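Local structure of putative uncharacterized protein (Pseudomonas phage 201phi2-1, 3R4V) at residues M75-E80 with Q105-R109; A81-I85 with V175-Q181; I227-Y233 with P245-G251. The protein is of unknown function but belongs to the phage tubulin-like family and has guanosine-5'-diphosphate bound in a pocket of its structure. One frame throughout, in Å; residues are numbered along the deposited sequence.

How the interactions relate
The three contacts show how chemistry follows place in an alpha/beta fold. All are partly buried; interactions 1 and 3 each have one exposed touching residue (Glu80, Ile246), interaction 2 none. Interactions 1 and 2 hold the same strand region: Tyr84 points away from helix 161-178 and its OH probably hydrogen-bonds to Arg109 NH1 at 3.1 Å. Interaction 1 relies on an arginine reading backbone carbonyls, whereas interaction 2 is mainly apolar, with one polar pair, Asp82 and Gln181, beyond the helix end. Interaction 3 is a backbone ladder at the sheet's last strand pair. It touches interaction 2 (Leu178 CD1 to Leu230 CD2, 3.5 Å) but not interaction 1, about 17 Å away between nearest atoms.

Interaction 1 of 3, residues M75-E80 with Q105-R109; sequences MDTIPE and QLADR
Polar contacts dominate where the end of helix 95-108 meets the loop leaving helix 71-76. The first segment comes off helix 71-76, turns through Ile78 N to Met75 O (3.0 Å), then runs extended from Ile78 to Glu80; the second is helical up to Asp108. CA atoms pair Met75 with Gln105 at 7.6 Å and Glu80 with Arg109 at 8.6 Å. Arg109, with chi1 m and the rest of its chain trans, reaches straight across to the loop backbone. Ile78 O accepts from both Arg109 NH2 (3.0 Å) and NH1 (3.2 Å), and Pro79 O takes a weak bond from Arg109 NH1 (3.3 Å). The charge is met by a long salt bridge, Glu80 OE2 to Arg109 NE at 3.9 Å, in which the carboxylate lies over one face of the guanidinium. Met75 CE covers the opposite face, 3.6 Å from Arg109 NH2. Apolar packing completes the contact: Met75, all three chi angles m, sets CG 3.6 Å from Gln105 CG and CE 4.2 Å from Leu106 CD2. Ile78 and Leu106 also rest on Ile8 and Tyr84 of the sheet. Because helix 95-108 joins parallel strands 84-89 and 113-119, the arginine ties the C-terminal end of a beta-alpha-beta crossover helix to the loop that leads into the crossover's first strand, as suits the Rossmann-like nucleotide-binding half of a tubulin-like fold.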
loop_
_atom_site.group_PDB
_atom_site.type_symbol
_atom_site.label_atom_id
_atom_site.label_comp_id
_atom_site.label_asym_id
_atom_site.label_seq_id
_atom_site.Cartn_x
_atom_site.Cartn_y
_atom_site.Cartn_z
ATOM N N MET A 75 13.726 -11.295 3.236
ATOM C CA MET A 75 12.973 -12.103 2.284
ATOM C C MET A 75 13.001 -13.587 2.653
ATOM O O MET A 75 12.055 -14.315 2.372
ATOM C CB MET A 75 13.473 -11.891 0.849
ATOM C CG MET A 75 13.254 -10.465 0.295
ATOM S SD MET A 75 11.577 -9.836 0.517
ATOM C CE MET A 75 10.627 -11.102 -0.316
ATOM N N ASP A 76 14.083 -14.032 3.283
ATOM C CA ASP A 76 14.177 -15.428 3.708
ATOM C C ASP A 76 13.144 -15.785 4.771
ATOM O O ASP A 76 12.798 -16.954 4.937
ATOM C CB ASP A 76 15.585 -15.768 4.203
ATOM C CG ASP A 76 16.544 -16.062 3.066
ATOM O OD1 ASP A 76 16.084 -16.554 2.013
ATOM O OD2 ASP A 76 17.756 -15.800 3.224
ATOM N N THR A 77 12.649 -14.785 5.489
ATOM C CA THR A 77 11.624 -15.032 6.494
ATOM C C THR A 77 10.217 -14.997 5.899
ATOM O O THR A 77 9.239 -15.227 6.603
ATOM C CB THR A 77 11.696 -14.021 7.655
ATOM O OG1 THR A 77 11.140 -12.770 7.239
ATOM C CG2 THR A 77 13.143 -13.820 8.121
ATOM N N ILE A 78 10.104 -14.705 4.609
ATOM C CA ILE A 78 8.783 -14.628 3.984
ATOM C C ILE A 78 8.563 -15.858 3.122
ATOM O O ILE A 78 9.210 -16.027 2.096
ATOM C CB ILE A 78 8.613 -13.334 3.147
ATOM C CG1 ILE A 78 8.818 -12.099 4.034
ATOM C CG2 ILE A 78 7.238 -13.306 2.466
ATOM C CD1 ILE A 78 8.881 -10.776 3.262
ATOM N N PRO A 79 7.655 -16.741 3.551
ATOM C CA PRO A 79 7.415 -18.007 2.852
ATOM C C PRO A 79 6.923 -17.786 1.428
ATOM O O PRO A 79 6.367 -16.734 1.131
ATOM C CB PRO A 79 6.289 -18.653 3.668
ATOM C CG PRO A 79 6.256 -17.924 4.962
ATOM C CD PRO A 79 6.731 -16.542 4.678
ATOM N N GLU A 80 7.129 -18.771 0.562
ATOM C CA GLU A 80 6.503 -18.769 -0.753
ATOM C C GLU A 80 4.996 -18.850 -0.567
ATOM O O GLU A 80 4.501 -19.676 0.204
ATOM C CB GLU A 80 6.982 -19.954 -1.594
ATOM C CG GLU A 80 8.459 -19.911 -1.976
ATOM C CD GLU A 80 8.790 -18.789 -2.953
ATOM O OE1 GLU A 80 7.917 -18.432 -3.779
ATOM O OE2 GLU A 80 9.926 -18.265 -2.896
ATOM N N GLN A 105 11.186 -7.412 -4.573
ATOM C CA GLN A 105 11.567 -8.817 -4.403
ATOM C C GLN A 105 10.411 -9.755 -4.771
ATOM O O GLN A 105 10.619 -10.831 -5.357
ATOM C CB GLN A 105 12.023 -9.071 -2.966
ATOM C CG GLN A 105 13.294 -8.318 -2.582
ATOM C CD GLN A 105 14.483 -8.717 -3.429
ATOM O OE1 GLN A 105 14.788 -9.902 -3.579
ATOM N NE2 GLN A 105 15.157 -7.728 -3.999
ATOM N N LEU A 106 9.195 -9.362 -4.416
ATOM C CA LEU A 106 8.029 -10.167 -4.782
ATOM C C LEU A 106 7.867 -10.213 -6.300
ATOM O O LEU A 106 7.500 -11.244 -6.863
ATOM C CB LEU A 106 6.754 -9.624 -4.125
ATOM C CG LEU A 106 6.702 -9.678 -2.602
ATOM C CD1 LEU A 106 5.394 -9.053 -2.125
ATOM C CD2 LEU A 106 6.796 -11.120 -2.133
ATOM N N ALA A 107 8.113 -9.090 -6.971
ATOM C CA ALA A 107 8.086 -9.097 -8.432
ATOM C C ALA A 107 9.122 -10.094 -8.985
ATOM O O ALA A 107 8.838 -10.822 -9.929
ATOM C CB ALA A 107 8.311 -7.683 -8.998
ATOM N N ASP A 108 10.317 -10.138 -8.392
ATOM C CA ASP A 108 11.334 -11.092 -8.839
ATOM C C ASP A 108 10.885 -12.550 -8.641
ATOM O O ASP A 108 11.307 -13.430 -9.391
ATOM C CB ASP A 108 12.689 -10.849 -8.151
ATOM C CG ASP A 108 13.386 -9.571 -8.627
ATOM O OD1 ASP A 108 12.973 -8.972 -9.644
ATOM O OD2 ASP A 108 14.385 -9.172 -7.986
ATOM N N ARG A 109 10.036 -12.802 -7.640
ATOM C CA ARG A 109 9.455 -14.136 -7.427
ATOM C C ARG A 109 8.377 -14.457 -8.462
ATOM O O ARG A 109 7.817 -15.546 -8.454
ATOM C CB ARG A 109 8.824 -14.266 -6.032
ATOM C CG ARG A 109 9.773 -14.143 -4.856
ATOM C CD ARG A 109 9.063 -14.455 -3.534
ATOM N NE ARG A 109 9.991 -14.447 -2.404
ATOM C CZ ARG A 109 9.661 -14.753 -1.151
ATOM N NH1 ARG A 109 8.421 -15.108 -0.853
ATOM N NH2 ARG A 109 10.581 -14.716 -0.196
#

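Interaction 2 of 3, residues A81-I85 with V175-Q181; sequences ADFYI and VVLLVNQ
This is a helix-on-sheet contact, largely hydrophobic, in which the C-terminal end of helix 161-178 lies against the start of strand 84-89. Val175 to Leu178 are helical, and Val179 N still bonds to Val175 O at 3.0 Å although Val179 itself leaves helical phi/psi (-96/19). The chain then turns, and Gln181 takes a positive phi (66/18). In the other segment Asp82 (-72/-21) interrupts the extended conformation, which resumes at Phe83 and continues through Tyr84 and Ile85. Phe83 CA lies 7.2 Å from Val179 CA, and Ile85 CA 8.2 Å from Val175 CA, so the two chains run in opposing order.

Strand alternation sends Phe83 and Ile85 toward the helix and Tyr84 away from it. The Phe83 ring, chi1 t, receives a CH-pi contact on one face: Val179 CG1 sits 3.7 Å from the ring centroid, only 10° off its normal. Phe83 CE2 also meets Val175 CG1 at 3.6 Å. From its place between the parallel sheet and the C-terminal part, helix 161-178 probably corresponds to the central core helix of tubulin and FtsZ. Val191 of the following helix, 188-195, packs on both Phe83 and Val179.

Ile85 (m, t) meets the helix one turn before Val179, with CD1 3.7 Å from Val175 CG1 and 3.9 Å from Val176 CG2. Beyond the helix end, Gln181 (m, t) extends its amide so that NE2 donates to Asp82 OD2 at 2.9 Å.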
loop_
_atom_site.group_PDB
_atom_site.type_symbol
_atom_site.label_atom_id
_atom_site.label_comp_id
_atom_site.label_asym_id
_atom_site.label_seq_id
_atom_site.Cartn_x
_atom_site.Cartn_y
_atom_site.Cartn_z
ATOM N N ALA A 81 4.265 -17.990 -1.261
ATOM C CA ALA A 81 2.809 -18.013 -1.173
ATOM C C ALA A 81 2.164 -17.820 -2.537
ATOM O O ALA A 81 2.779 -17.279 -3.456
ATOM C CB ALA A 81 2.317 -16.959 -0.198
ATOM N N ASP A 82 0.920 -18.271 -2.658
ATOM C CA ASP A 82 0.160 -18.108 -3.890
ATOM C C ASP A 82 -0.285 -16.664 -4.130
ATOM O O ASP A 82 -0.608 -16.288 -5.258
ATOM C CB ASP A 82 -1.059 -19.031 -3.893
ATOM C CG ASP A 82 -0.682 -20.497 -4.057
ATOM O OD1 ASP A 82 0.366 -20.771 -4.682
ATOM O OD2 ASP A 82 -1.436 -21.368 -3.561
ATOM N N PHE A 83 -0.327 -15.863 -3.070
ATOM C CA PHE A 83 -0.709 -14.465 -3.196
ATOM C C PHE A 83 -0.108 -13.692 -2.038
ATOM O O PHE A 83 0.107 -14.251 -0.966
ATOM C CB PHE A 83 -2.244 -14.347 -3.184
ATOM C CG PHE A 83 -2.766 -13.016 -3.656
ATOM C CD1 PHE A 83 -2.997 -12.775 -5.007
ATOM C CD2 PHE A 83 -3.047 -12.012 -2.754
ATOM C CE1 PHE A 83 -3.494 -11.551 -5.442
ATOM C CE2 PHE A 83 -3.539 -10.786 -3.178
ATOM C CZ PHE A 83 -3.771 -10.554 -4.525
ATOM N N TYR A 84 0.205 -12.413 -2.248
ATOM C CA TYR A 84 0.703 -11.590 -1.147
ATOM C C TYR A 84 -0.087 -10.299 -1.031
ATOM O O TYR A 84 -0.606 -9.780 -2.010
ATOM C CB TYR A 84 2.187 -11.229 -1.324
ATOM C CG TYR A 84 3.119 -12.409 -1.561
ATOM C CD1 TYR A 84 3.961 -12.882 -0.550
ATOM C CD2 TYR A 84 3.168 -13.038 -2.799
ATOM C CE1 TYR A 84 4.831 -13.959 -0.774
ATOM C CE2 TYR A 84 4.032 -14.105 -3.028
ATOM C CZ TYR A 84 4.850 -14.563 -2.013
ATOM O OH TYR A 84 5.698 -15.615 -2.260
ATOM N N ILE A 85 -0.148 -9.763 0.173
ATOM C CA ILE A 85 -0.712 -8.438 0.375
ATOM C C ILE A 85 0.355 -7.616 1.089
ATOM O O ILE A 85 0.910 -8.067 2.093
ATOM C CB ILE A 85 -1.974 -8.516 1.232
ATOM C CG1 ILE A 85 -3.020 -9.396 0.531
ATOM C CG2 ILE A 85 -2.518 -7.113 1.543
ATOM C CD1 ILE A 85 -4.224 -9.752 1.385
ATOM N N VAL A 175 -9.787 -9.137 0.439
ATOM C CA VAL A 175 -8.791 -9.734 -0.448
ATOM C C VAL A 175 -8.386 -11.117 0.068
ATOM O O VAL A 175 -8.171 -12.037 -0.720
ATOM C CB VAL A 175 -7.524 -8.833 -0.626
ATOM C CG1 VAL A 175 -6.512 -9.539 -1.527
ATOM C CG2 VAL A 175 -7.934 -7.514 -1.229
ATOM N N VAL A 176 -8.272 -11.264 1.389
ATOM C CA VAL A 176 -7.951 -12.569 1.970
ATOM C C VAL A 176 -9.043 -13.555 1.597
ATOM O O VAL A 176 -8.768 -14.702 1.260
ATOM C CB VAL A 176 -7.762 -12.501 3.501
ATOM C CG1 VAL A 176 -7.701 -13.902 4.100
ATOM C CG2 VAL A 176 -6.478 -11.722 3.827
ATOM N N LEU A 177 -10.281 -13.076 1.615
ATOM C CA LEU A 177 -11.430 -13.899 1.219
ATOM C C LEU A 177 -11.333 -14.263 -0.262
ATOM O O LEU A 177 -11.455 -15.434 -0.645
ATOM C CB LEU A 177 -12.726 -13.141 1.488
ATOM C CG LEU A 177 -13.990 -13.710 0.857
ATOM C CD1 LEU A 177 -14.333 -15.030 1.523
ATOM C CD2 LEU A 177 -15.136 -12.708 0.980
ATOM N N LEU A 178 -11.108 -13.248 -1.093
ATOM C CA LEU A 178 -10.959 -13.441 -2.533
ATOM C C LEU A 178 -10.005 -14.581 -2.863
ATOM O O LEU A 178 -10.317 -15.422 -3.715
ATOM C CB LEU A 178 -10.473 -12.147 -3.202
ATOM C CG LEU A 178 -10.089 -12.243 -4.689
ATOM C CD1 LEU A 178 -11.315 -12.615 -5.522
ATOM C CD2 LEU A 178 -9.460 -10.933 -5.207
ATOM N N VAL A 179 -8.840 -14.600 -2.211
ATOM C CA VAL A 179 -7.773 -15.544 -2.555
ATOM C C VAL A 179 -7.760 -16.807 -1.672
ATOM O O VAL A 179 -6.765 -17.527 -1.622
ATOM C CB VAL A 179 -6.382 -14.834 -2.594
ATOM C CG1 VAL A 179 -6.465 -13.609 -3.503
ATOM C CG2 VAL A 179 -5.970 -14.396 -1.199
ATOM N N ASN A 180 -8.878 -17.087 -1.003
ATOM C CA ASN A 180 -8.959 -18.265 -0.129
ATOM C C ASN A 180 -9.159 -19.617 -0.851
ATOM O O ASN A 180 -9.212 -20.667 -0.209
ATOM C CB ASN A 180 -10.002 -18.060 0.983
ATOM C CG ASN A 180 -11.440 -18.408 0.545
ATOM O OD1 ASN A 180 -11.698 -18.788 -0.600
ATOM N ND2 ASN A 180 -12.377 -18.283 1.480
ATOM N N GLN A 181 -9.264 -19.573 -2.177
ATOM C CA GLN A 181 -9.243 -20.763 -3.035
ATOM C C GLN A 181 -10.444 -21.681 -2.837
ATOM O O GLN A 181 -10.421 -22.845 -3.239
ATOM C CB GLN A 181 -7.923 -21.536 -2.868
ATOM C CG GLN A 181 -6.679 -20.701 -3.200
ATOM C CD GLN A 181 -5.376 -21.485 -3.128
ATOM O OE1 GLN A 181 -5.370 -22.712 -3.181
ATOM N NE2 GLN A 181 -4.262 -20.771 -3.008
#

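Interaction 3 of 3, residues I227-Y233 with P245-G251; sequences ISQLSLY and PIYRKVG
Gln229 and Gly251 have the most surface covered in this parallel pair, and they mark two ways in which strands 228-233 and 247-251 fit together. Their axes run 4.7 Å apart at 7°, in the register Ser228-Tyr247, Gln229-Arg248, Leu230-Lys249, Ser231-Val250 and Leu232-Gly251. The backbone of Gln229 bonds to both neighbours of Arg248: its N to Tyr247 O (2.8 Å), its O to Lys249 N (3.0 Å). Its side chain (chi1 and chi2 t) lies over Pro245, with OE1 3.5 Å from Pro245 CG, while NE2 makes a weak hydrogen bond to Phe242 O.

Farther along, Ser231 N bonds to Lys249 O (2.9 Å). Gly251 then donates from N to Ser231 O (2.8 Å) and accepts at O from Tyr233 N (3.0 Å). A CB on Gly251 would come 2.9 Å from Leu232 CD2, a clash that glycine avoids.

At the start, Ile227 O accepts from Ile246 N (2.8 Å) and Tyr247 N (3.2 Å). Toward strand 264-270, Ile227 and Ser228 both face Ile269 in a classic beta bulge. The ladder is thus the parallel pair at one edge of the mixed sheet that runs through the chain, formed by strands of the phage tubulin-like C-terminal region.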
loop_
_atom_site.group_PDB
_atom_site.type_symbol
_atom_site.label_atom_id
_atom_site.label_comp_id
_atom_site.label_asym_id
_atom_site.label_seq_id
_atom_site.Cartn_x
_atom_site.Cartn_y
_atom_site.Cartn_z
ATOM N N ILE A 227 -9.449 -1.963 -16.330
ATOM C CA ILE A 227 -8.573 -2.869 -17.080
ATOM C C ILE A 227 -8.874 -4.341 -16.810
ATOM O O ILE A 227 -8.984 -5.138 -17.740
ATOM C CB ILE A 227 -7.095 -2.631 -16.711
ATOM C CG1 ILE A 227 -6.724 -1.165 -16.949
ATOM C CG2 ILE A 227 -6.171 -3.599 -17.475
ATOM C CD1 ILE A 227 -5.387 -0.768 -16.310
ATOM N N SER A 228 -8.981 -4.702 -15.533
ATOM C CA SER A 228 -9.052 -6.108 -15.155
ATOM C C SER A 228 -9.968 -6.259 -13.945
ATOM O O SER A 228 -9.796 -5.571 -12.943
ATOM C CB SER A 228 -7.633 -6.610 -14.842
ATOM O OG SER A 228 -7.594 -7.990 -14.571
ATOM N N GLN A 229 -10.917 -7.184 -14.024
ATOM C CA GLN A 229 -12.034 -7.208 -13.086
ATOM C C GLN A 229 -12.224 -8.619 -12.549
ATOM O O GLN A 229 -12.188 -9.579 -13.312
ATOM C CB GLN A 229 -13.277 -6.811 -13.872
ATOM C CG GLN A 229 -14.446 -6.244 -13.111
ATOM C CD GLN A 229 -15.395 -5.549 -14.071
ATOM O OE1 GLN A 229 -15.139 -4.425 -14.509
ATOM N NE2 GLN A 229 -16.470 -6.241 -14.449
ATOM N N LEU A 230 -12.428 -8.744 -11.243
ATOM C CA LEU A 230 -12.795 -10.028 -10.646
ATOM C C LEU A 230 -14.039 -9.812 -9.790
ATOM O O LEU A 230 -14.049 -8.922 -8.948
ATOM C CB LEU A 230 -11.646 -10.537 -9.784
ATOM C CG LEU A 230 -11.276 -12.012 -9.867
ATOM C CD1 LEU A 230 -9.819 -12.212 -9.501
ATOM C CD2 LEU A 230 -12.183 -12.824 -8.954
ATOM N N SER A 231 -15.089 -10.603 -10.019
ATOM C CA SER A 231 -16.330 -10.477 -9.252
ATOM C C SER A 231 -16.640 -11.749 -8.469
ATOM O O SER A 231 -16.524 -12.849 -9.004
ATOM C CB SER A 231 -17.507 -10.149 -10.180
ATOM O OG SER A 231 -17.339 -8.864 -10.765
ATOM N N LEU A 232 -17.016 -11.591 -7.198
ATOM C CA LEU A 232 -17.495 -12.709 -6.393
ATOM C C LEU A 232 -18.985 -12.555 -6.129
ATOM O O LEU A 232 -19.446 -11.472 -5.783
ATOM C CB LEU A 232 -16.751 -12.775 -5.062
ATOM C CG LEU A 232 -15.240 -13.033 -5.154
ATOM C CD1 LEU A 232 -14.621 -13.057 -3.768
ATOM C CD2 LEU A 232 -14.972 -14.340 -5.896
ATOM N N TYR A 233 -19.737 -13.641 -6.284
ATOM C CA TYR A 233 -21.170 -13.609 -6.025
ATOM C C TYR A 233 -21.572 -14.748 -5.102
ATOM O O TYR A 233 -21.156 -15.887 -5.298
ATOM C CB TYR A 233 -21.963 -13.755 -7.327
ATOM C CG TYR A 233 -21.871 -12.600 -8.306
ATOM C CD1 TYR A 233 -22.686 -11.485 -8.169
ATOM C CD2 TYR A 233 -20.993 -12.641 -9.379
ATOM C CE1 TYR A 233 -22.626 -10.437 -9.069
ATOM C CE2 TYR A 233 -20.925 -11.598 -10.293
ATOM C CZ TYR A 233 -21.744 -10.497 -10.128
ATOM O OH TYR A 233 -21.687 -9.451 -11.018
ATOM N N PRO A 245 -14.008 -4.094 -19.044
ATOM C CA PRO A 245 -12.605 -4.433 -18.790
ATOM C C PRO A 245 -12.043 -5.339 -19.878
ATOM O O PRO A 245 -12.800 -5.990 -20.602
ATOM C CB PRO A 245 -12.672 -5.201 -17.474
ATOM C CG PRO A 245 -14.021 -5.815 -17.480
ATOM C CD PRO A 245 -14.919 -4.811 -18.136
ATOM N N ILE A 246 -10.720 -5.358 -19.984
ATOM C CA ILE A 246 -10.007 -6.228 -20.899
ATOM C C ILE A 246 -10.017 -7.660 -20.392
ATOM O O ILE A 246 -10.049 -8.608 -21.176
ATOM C CB ILE A 246 -8.544 -5.782 -21.045
ATOM C CG1 ILE A 246 -8.468 -4.401 -21.695
ATOM C CG2 ILE A 246 -7.745 -6.816 -21.831
ATOM C CD1 ILE A 246 -9.226 -4.314 -23.000
ATOM N N TYR A 247 -9.976 -7.814 -19.074
ATOM C CA TYR A 247 -9.974 -9.136 -18.464
ATOM C C TYR A 247 -11.072 -9.169 -17.416
ATOM O O TYR A 247 -11.225 -8.229 -16.652
ATOM C CB TYR A 247 -8.608 -9.427 -17.826
ATOM C CG TYR A 247 -8.549 -10.725 -17.043
ATOM C CD1 TYR A 247 -8.099 -11.904 -17.636
ATOM C CD2 TYR A 247 -8.930 -10.769 -15.707
ATOM C CE1 TYR A 247 -8.041 -13.087 -16.924
ATOM C CE2 TYR A 247 -8.880 -11.951 -14.985
ATOM C CZ TYR A 247 -8.429 -13.104 -15.596
ATOM O OH TYR A 247 -8.372 -14.278 -14.882
ATOM N N ARG A 248 -11.845 -10.249 -17.391
ATOM C CA ARG A 248 -12.971 -10.378 -16.474
ATOM C C ARG A 248 -13.091 -11.826 -15.999
ATOM O O ARG A 248 -13.027 -12.737 -16.827
ATOM C CB ARG A 248 -14.248 -9.964 -17.211
ATOM C CG ARG A 248 -15.544 -10.470 -16.611
ATOM C CD ARG A 248 -16.631 -10.619 -17.681
ATOM N NE ARG A 248 -16.792 -9.425 -18.508
ATOM C CZ ARG A 248 -17.486 -8.351 -18.143
ATOM N NH1 ARG A 248 -18.078 -8.316 -16.958
ATOM N NH2 ARG A 248 -17.584 -7.309 -18.959
ATOM N N LYS A 249 -13.285 -12.033 -14.698
ATOM C CA LYS A 249 -13.529 -13.371 -14.147
ATOM C C LYS A 249 -14.531 -13.317 -13.004
ATOM O O LYS A 249 -14.635 -12.315 -12.300
ATOM C CB LYS A 249 -12.234 -14.018 -13.643
ATOM C CG LYS A 249 -11.464 -14.783 -14.693
ATOM C CD LYS A 249 -12.109 -16.124 -14.999
ATOM C CE LYS A 249 -11.592 -16.670 -16.323
ATOM N NZ LYS A 249 -10.114 -16.487 -16.456
ATOM N N VAL A 250 -15.250 -14.413 -12.814
ATOM C CA VAL A 250 -16.241 -14.504 -11.746
ATOM C C VAL A 250 -16.026 -15.745 -10.878
ATOM O O VAL A 250 -15.700 -16.819 -11.382
ATOM C CB VAL A 250 -17.672 -14.507 -12.318
ATOM C CG1 VAL A 250 -18.707 -14.780 -11.214
ATOM C CG2 VAL A 250 -17.960 -13.189 -13.010
ATOM N N GLY A 251 -16.192 -15.584 -9.568
ATOM C CA GLY A 251 -16.180 -16.709 -8.647
ATOM C C GLY A 251 -17.477 -16.789 -7.858
ATOM O O GLY A 251 -18.095 -15.765 -7.558
#